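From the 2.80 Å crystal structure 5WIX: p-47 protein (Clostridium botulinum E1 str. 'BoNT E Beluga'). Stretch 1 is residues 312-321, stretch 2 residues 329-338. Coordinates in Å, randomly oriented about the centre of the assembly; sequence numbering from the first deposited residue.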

ATOM      1  N   LEU A 312      19.194   5.075  -4.162  1.00 86.04           N
ATOM      2  CA  LEU A 312      19.535   3.955  -5.054  1.00 82.20           C
ATOM      3  C   LEU A 312      21.038   3.909  -5.345  1.00 75.72           C
ATOM      4  O   LEU A 312      21.641   4.918  -5.723  1.00 74.00           O
ATOM      5  CB  LEU A 312      18.759   4.058  -6.368  1.00 73.30           C
ATOM      6  CG  LEU A 312      17.241   4.037  -6.215  1.00 75.21           C
ATOM      7  CD1 LEU A 312      16.658   4.791  -7.350  1.00 96.13           C
ATOM      8  CD2 LEU A 312      16.706   2.618  -6.221  1.00 69.80           C
ATOM      9  N   LYS A 313      21.631   2.739  -5.131  1.00 78.54           N
ATOM     10  CA  LYS A 313      23.044   2.497  -5.413  1.00 85.85           C
ATOM     11  C   LYS A 313      23.141   1.769  -6.740  1.00 90.06           C
ATOM     12  O   LYS A 313      22.692   0.625  -6.865  1.00 83.61           O
ATOM     13  CB  LYS A 313      23.701   1.666  -4.293  1.00 88.73           C
ATOM     14  CG  LYS A 313      25.186   1.316  -4.507  1.00 89.83           C
ATOM     15  CD  LYS A 313      25.994   1.447  -3.188  1.00 95.48           C
ATOM     16  CE  LYS A 313      26.219   0.114  -2.480  1.00 99.22           C
ATOM     17  NZ  LYS A 313      26.867   0.271  -1.141  1.00 99.62           N
ATOM     18  N   THR A 314      23.708   2.428  -7.740  1.00 96.67           N
ATOM     19  CA  THR A 314      23.836   1.797  -9.043  1.00 86.48           C
ATOM     20  C   THR A 314      25.272   1.359  -9.304  1.00 87.13           C
ATOM     21  O   THR A 314      26.227   2.078  -8.992  1.00 78.62           O
ATOM     22  CB  THR A 314      23.368   2.723 -10.125  1.00 83.92           C
ATOM     23  OG1 THR A 314      22.126   3.337  -9.705  1.00 82.19           O
ATOM     24  CG2 THR A 314      23.167   1.939 -11.397  1.00 72.52           C
ATOM     25  N   ARG A 315      25.414   0.155  -9.852  1.00 92.08           N
ATOM     26  CA  ARG A 315      26.718  -0.476 -10.024  1.00 95.62           C
ATOM     27  C   ARG A 315      26.754  -1.217 -11.352  1.00 86.66           C
ATOM     28  O   ARG A 315      26.330  -2.367 -11.433  1.00 89.25           O
ATOM     29  CB  ARG A 315      26.993  -1.435  -8.871  1.00102.92           C
ATOM     30  CG  ARG A 315      28.412  -1.412  -8.358  1.00121.46           C
ATOM     31  CD  ARG A 315      28.629  -2.485  -7.288  1.00136.97           C
ATOM     32  NE  ARG A 315      27.695  -2.349  -6.170  1.00151.99           N
ATOM     33  CZ  ARG A 315      27.210  -3.372  -5.467  1.00165.59           C
ATOM     34  NH1 ARG A 315      27.562  -4.618  -5.773  1.00177.83           N
ATOM     35  NH2 ARG A 315      26.368  -3.154  -4.462  1.00159.36           N
ATOM     36  N   LEU A 316      27.249  -0.545 -12.388  1.00 86.40           N
ATOM     37  CA  LEU A 316      27.342  -1.127 -13.732  1.00 85.69           C
ATOM     38  C   LEU A 316      28.768  -1.233 -14.255  1.00 90.73           C
ATOM     39  O   LEU A 316      29.675  -0.529 -13.810  1.00 89.19           O
ATOM     40  CB  LEU A 316      26.520  -0.311 -14.730  1.00 75.42           C
ATOM     41  CG  LEU A 316      26.774   1.202 -14.791  1.00 73.95           C
ATOM     42  CD1 LEU A 316      28.009   1.559 -15.628  1.00 67.32           C
ATOM     43  CD2 LEU A 316      25.527   1.940 -15.302  1.00 52.68           C
ATOM     44  N   SER A 317      28.951  -2.095 -15.245  1.00103.69           N
ATOM     45  CA  SER A 317      30.220  -2.151 -15.956  1.00 97.57           C
ATOM     46  C   SER A 317      30.052  -2.672 -17.380  1.00 95.58           C
ATOM     47  O   SER A 317      29.163  -3.472 -17.672  1.00 95.40           O
ATOM     48  CB  SER A 317      31.216  -3.017 -15.204  1.00 85.88           C
ATOM     49  OG  SER A 317      30.999  -4.380 -15.511  1.00100.14           O
ATOM     50  N   GLY A 318      30.926  -2.207 -18.263  1.00106.29           N
ATOM     51  CA  GLY A 318      30.870  -2.557 -19.669  1.00111.60           C
ATOM     52  C   GLY A 318      31.978  -1.856 -20.430  1.00103.42           C
ATOM     53  O   GLY A 318      32.909  -1.322 -19.826  1.00 97.98           O
ATOM     54  N   ILE A 319      31.873  -1.848 -21.753  1.00100.07           N
ATOM     55  CA  ILE A 319      32.933  -1.313 -22.596  1.00 87.68           C
ATOM     56  C   ILE A 319      32.392  -0.455 -23.727  1.00 73.75           C
ATOM     57  O   ILE A 319      31.186  -0.417 -23.970  1.00 75.32           O
ATOM     58  CB  ILE A 319      33.771  -2.436 -23.202  1.00 86.26           C
ATOM     59  CG1 ILE A 319      32.862  -3.598 -23.613  1.00 95.45           C
ATOM     60  CG2 ILE A 319      34.825  -2.914 -22.207  1.00 85.39           C
ATOM     61  CD1 ILE A 319      32.416  -3.547 -25.040  1.00 96.96           C
ATOM     62  N   VAL A 320      33.303   0.234 -24.405  1.00 68.86           N
ATOM     63  CA  VAL A 320      32.960   0.969 -25.614  1.00 78.82           C
ATOM     64  C   VAL A 320      34.048   0.783 -26.671  1.00 90.01           C
ATOM     65  O   VAL A 320      35.202   1.161 -26.460  1.00 94.06           O
ATOM     66  CB  VAL A 320      32.746   2.468 -25.331  1.00 59.47           C
ATOM     67  CG1 VAL A 320      33.833   3.010 -24.427  1.00 65.94           C
ATOM     68  CG2 VAL A 320      32.695   3.236 -26.629  1.00 68.09           C
ATOM     69  N   LYS A 321      33.696   0.180 -27.803  1.00 88.19           N
ATOM     70  CA  LYS A 321      34.698  -0.047 -28.857  1.00 85.68           C
ATOM     71  C   LYS A 321      34.942   1.215 -29.687  1.00 73.06           C
ATOM     72  O   LYS A 321      34.028   2.019 -29.919  1.00 68.16           O
ATOM     73  CB  LYS A 321      34.277  -1.219 -29.761  1.00 91.55           C
ATOM     74  CG  LYS A 321      34.273  -2.569 -29.024  1.00104.79           C
ATOM     75  CD  LYS A 321      33.514  -3.675 -29.765  1.00101.65           C
ATOM     76  CE  LYS A 321      33.736  -5.033 -29.085  1.00104.55           C
ATOM     77  NZ  LYS A 321      35.154  -5.517 -29.244  1.00109.53           N
TER
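Stretch 2, residues 329-338: YSKLNMECIT

How does stretch 2 lie on stretch 1? It runs beside it as an extended strand throughout, Tyr329 to Thr338 being part of a longer one, in the opposite direction: the N-to-C directions differ by 157°, the axes approach to 4.6 Å, and together the two strands bury 917 Å² of surface. The register is unbroken, from Tyr329 beside Lys321, with CA atoms 4.3 Å apart, to Thr338 beside Leu312, with CA atoms 5.0 Å apart. Even-numbered residues of stretch 2 form the hydrogen-bonded pairs, and the odd-numbered ones form the non-hydrogen-bonded pairs, whose CA atoms lie closer together. Because side chains alternate along an extended strand, Ser330, Leu332, Met334, Cys336 and Thr338 point to one face of the sheet and Tyr329, Lys331, Asn333, Glu335 and Ile337 to the other.

What holds the first part of the strand, from Tyr329 to Leu332? Tyr329 points to the same face as Lys321, but its chi1 is p and the end of its side chain leads away from stretch 1; Tyr329 CD1 still lies 3.8 Å from CG2 of Ile319, an apolar contact two residues along stretch 1 from its partner Lys321. Ser330 then makes two backbone bonds with Val320, N to O and O to N, each 3.2 Å. Lys331 contributes little, its CA resting 3.6 Å from Ile319 CG2. At Leu332 the pairing tightens: its N donates to Gly318 O at 2.6 Å, and its O accepts from Gly318 N at 3.0 Å. Gly318 offers no side chain on this face, and Leu332 CD1 instead meets Val320 CG1 at 3.7 Å.

How does the middle of the strand continue the pattern? Asn333 sits against Ser317, its OD1 3.6 Å from Ser317 CB, a contact without a hydrogen bond. Met334 pairs with Leu316 through two backbone bonds, N to O and O to N, both 3.2 Å; the first is nearly straight at 171°, the second more bent at 142°. Here the CA atoms are 5.6 Å apart, and the side chains add an apolar contact between Met334 CB and Leu316 CD1 at 3.8 Å. Glu335 is extended, with chi1 and chi2 both t, and its end comes nearer to stretch 1. Glu335 OE1 lies 4.2 Å from both Lys313 NZ and Arg315 NE, so opposite charges are close but beyond salt-bridge distance. Glu335 CA also makes a CA-H...O contact with Thr314 O at 3.2 Å.

What holds the last residues, Cys336 to Thr338? Cys336 N donates to Thr314 O at 2.9 Å, while Cys336 O accepts from Thr314 N at 3.0 Å and, weakly, from Thr314 OG1 at 3.3 Å. Ile337 lies beside Lys313, its CD1 3.6 Å from the aliphatic Lys313 CD. Thr338 makes a short pair of bonds to Leu312, N to O at 2.7 Å and O to N at 2.6 Å, and its OG1 packs 3.2 Å from Leu312 CB.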

ATOM      1  N   TYR A 329      39.430  -0.962 -27.336  1.00106.87           N
ATOM      2  CA  TYR A 329      38.261  -0.564 -26.548  1.00100.38           C
ATOM      3  C   TYR A 329      38.646   0.075 -25.213  1.00103.97           C
ATOM      4  O   TYR A 329      39.809   0.056 -24.806  1.00113.68           O
ATOM      5  CB  TYR A 329      37.366  -1.780 -26.282  1.00 96.49           C
ATOM      6  CG  TYR A 329      38.068  -2.901 -25.530  1.00109.68           C
ATOM      7  CD1 TYR A 329      38.128  -2.910 -24.138  1.00111.81           C
ATOM      8  CD2 TYR A 329      38.667  -3.951 -26.213  1.00124.25           C
ATOM      9  CE1 TYR A 329      38.767  -3.936 -23.451  1.00121.89           C
ATOM     10  CE2 TYR A 329      39.313  -4.978 -25.532  1.00130.58           C
ATOM     11  CZ  TYR A 329      39.361  -4.963 -24.155  1.00124.80           C
ATOM     12  OH  TYR A 329      40.000  -5.982 -23.488  1.00123.03           O
ATOM     13  N   SER A 330      37.653   0.612 -24.519  1.00 98.34           N
ATOM     14  CA  SER A 330      37.860   1.232 -23.218  1.00 90.69           C
ATOM     15  C   SER A 330      36.936   0.584 -22.184  1.00 83.23           C
ATOM     16  O   SER A 330      35.710   0.603 -22.354  1.00 78.22           O
ATOM     17  CB  SER A 330      37.601   2.743 -23.314  1.00 83.67           C
ATOM     18  OG  SER A 330      38.264   3.455 -22.282  1.00 98.70           O
ATOM     19  N   LYS A 331      37.510   0.007 -21.127  1.00 72.99           N
ATOM     20  CA  LYS A 331      36.681  -0.631 -20.098  1.00 88.58           C
ATOM     21  C   LYS A 331      36.088   0.426 -19.149  1.00 91.57           C
ATOM     22  O   LYS A 331      36.789   1.320 -18.658  1.00 99.70           O
ATOM     23  CB  LYS A 331      37.465  -1.703 -19.329  1.00 98.23           C
ATOM     24  CG  LYS A 331      38.633  -1.213 -18.496  1.00109.17           C
ATOM     25  CD  LYS A 331      39.456  -2.393 -17.966  1.00115.76           C
ATOM     26  CE  LYS A 331      40.662  -1.933 -17.139  1.00114.52           C
ATOM     27  NZ  LYS A 331      41.556  -3.069 -16.750  1.00107.20           N
ATOM     28  N   LEU A 332      34.776   0.321 -18.936  1.00 78.08           N
ATOM     29  CA  LEU A 332      33.996   1.314 -18.209  1.00 88.97           C
ATOM     30  C   LEU A 332      33.406   0.768 -16.885  1.00104.88           C
ATOM     31  O   LEU A 332      32.652  -0.210 -16.899  1.00102.98           O
ATOM     32  CB  LEU A 332      32.865   1.823 -19.105  1.00 70.93           C
ATOM     33  CG  LEU A 332      33.223   2.385 -20.476  1.00 73.09           C
ATOM     34  CD1 LEU A 332      31.978   2.836 -21.242  1.00 58.66           C
ATOM     35  CD2 LEU A 332      34.187   3.544 -20.306  1.00 91.38           C
ATOM     36  N   ASN A 333      33.740   1.397 -15.755  1.00109.37           N
ATOM     37  CA  ASN A 333      33.146   1.039 -14.456  1.00100.71           C
ATOM     38  C   ASN A 333      32.562   2.248 -13.723  1.00 93.59           C
ATOM     39  O   ASN A 333      33.259   3.242 -13.516  1.00105.77           O
ATOM     40  CB  ASN A 333      34.176   0.370 -13.544  1.00 96.85           C
ATOM     41  CG  ASN A 333      34.636  -0.985 -14.057  1.00112.70           C
ATOM     42  OD1 ASN A 333      34.250  -2.027 -13.519  1.00107.31           O
ATOM     43  ND2 ASN A 333      35.484  -0.979 -15.094  1.00114.06           N
ATOM     44  N   MET A 334      31.298   2.161 -13.311  1.00 95.23           N
ATOM     45  CA  MET A 334      30.690   3.223 -12.503  1.00 86.16           C
ATOM     46  C   MET A 334      29.976   2.718 -11.245  1.00 80.63           C
ATOM     47  O   MET A 334      29.342   1.666 -11.259  1.00 85.79           O
ATOM     48  CB  MET A 334      29.696   4.029 -13.343  1.00 71.63           C
ATOM     49  CG  MET A 334      29.162   5.255 -12.644  1.00 63.76           C
ATOM     50  SD  MET A 334      28.299   6.383 -13.752  1.00 89.87           S
ATOM     51  CE  MET A 334      26.875   5.365 -14.076  1.00 53.18           C
ATOM     52  N   GLU A 335      30.104   3.468 -10.153  1.00 92.47           N
ATOM     53  CA  GLU A 335      29.168   3.358  -9.029  1.00 91.63           C
ATOM     54  C   GLU A 335      28.543   4.727  -8.797  1.00 90.11           C
ATOM     55  O   GLU A 335      29.252   5.734  -8.711  1.00 97.27           O
ATOM     56  CB  GLU A 335      29.836   2.864  -7.749  1.00 92.93           C
ATOM     57  CG  GLU A 335      28.828   2.679  -6.597  1.00111.32           C
ATOM     58  CD  GLU A 335      29.460   2.336  -5.247  1.00114.70           C
ATOM     59  OE1 GLU A 335      29.013   1.361  -4.601  1.00116.80           O
ATOM     60  OE2 GLU A 335      30.387   3.052  -4.817  1.00122.45           O
ATOM     61  N   CYS A 336      27.217   4.768  -8.699  1.00 76.46           N
ATOM     62  CA  CYS A 336      26.508   6.047  -8.678  1.00 84.00           C
ATOM     63  C   CYS A 336      25.229   6.002  -7.857  1.00 87.93           C
ATOM     64  O   CYS A 336      24.248   5.338  -8.230  1.00 82.84           O
ATOM     65  CB  CYS A 336      26.178   6.495 -10.106  1.00 67.30           C
ATOM     66  SG  CYS A 336      25.245   8.041 -10.197  1.00 83.00           S
ATOM     67  N   ILE A 337      25.255   6.736  -6.748  1.00 87.10           N
ATOM     68  CA  ILE A 337      24.136   6.852  -5.824  1.00 66.78           C
ATOM     69  C   ILE A 337      23.116   7.902  -6.278  1.00 70.74           C
ATOM     70  O   ILE A 337      23.466   9.068  -6.483  1.00 70.83           O
ATOM     71  CB  ILE A 337      24.641   7.228  -4.452  1.00 82.55           C
ATOM     72  CG1 ILE A 337      25.882   6.400  -4.102  1.00 77.98           C
ATOM     73  CG2 ILE A 337      23.524   7.094  -3.426  1.00105.41           C
ATOM     74  CD1 ILE A 337      25.612   4.935  -3.959  1.00 78.25           C
ATOM     75  N   THR A 338      21.859   7.497  -6.444  1.00 71.23           N
ATOM     76  CA  THR A 338      20.801   8.462  -6.719  1.00 78.57           C
ATOM     77  C   THR A 338      19.831   8.482  -5.549  1.00 85.70           C
ATOM     78  O   THR A 338      19.798   7.529  -4.769  1.00 79.05           O
ATOM     79  CB  THR A 338      20.044   8.140  -7.997  1.00 73.50           C
ATOM     80  OG1 THR A 338      19.499   6.821  -7.895  1.00 84.51           O
ATOM     81  CG2 THR A 338      20.982   8.176  -9.156  1.00 84.86           C
TER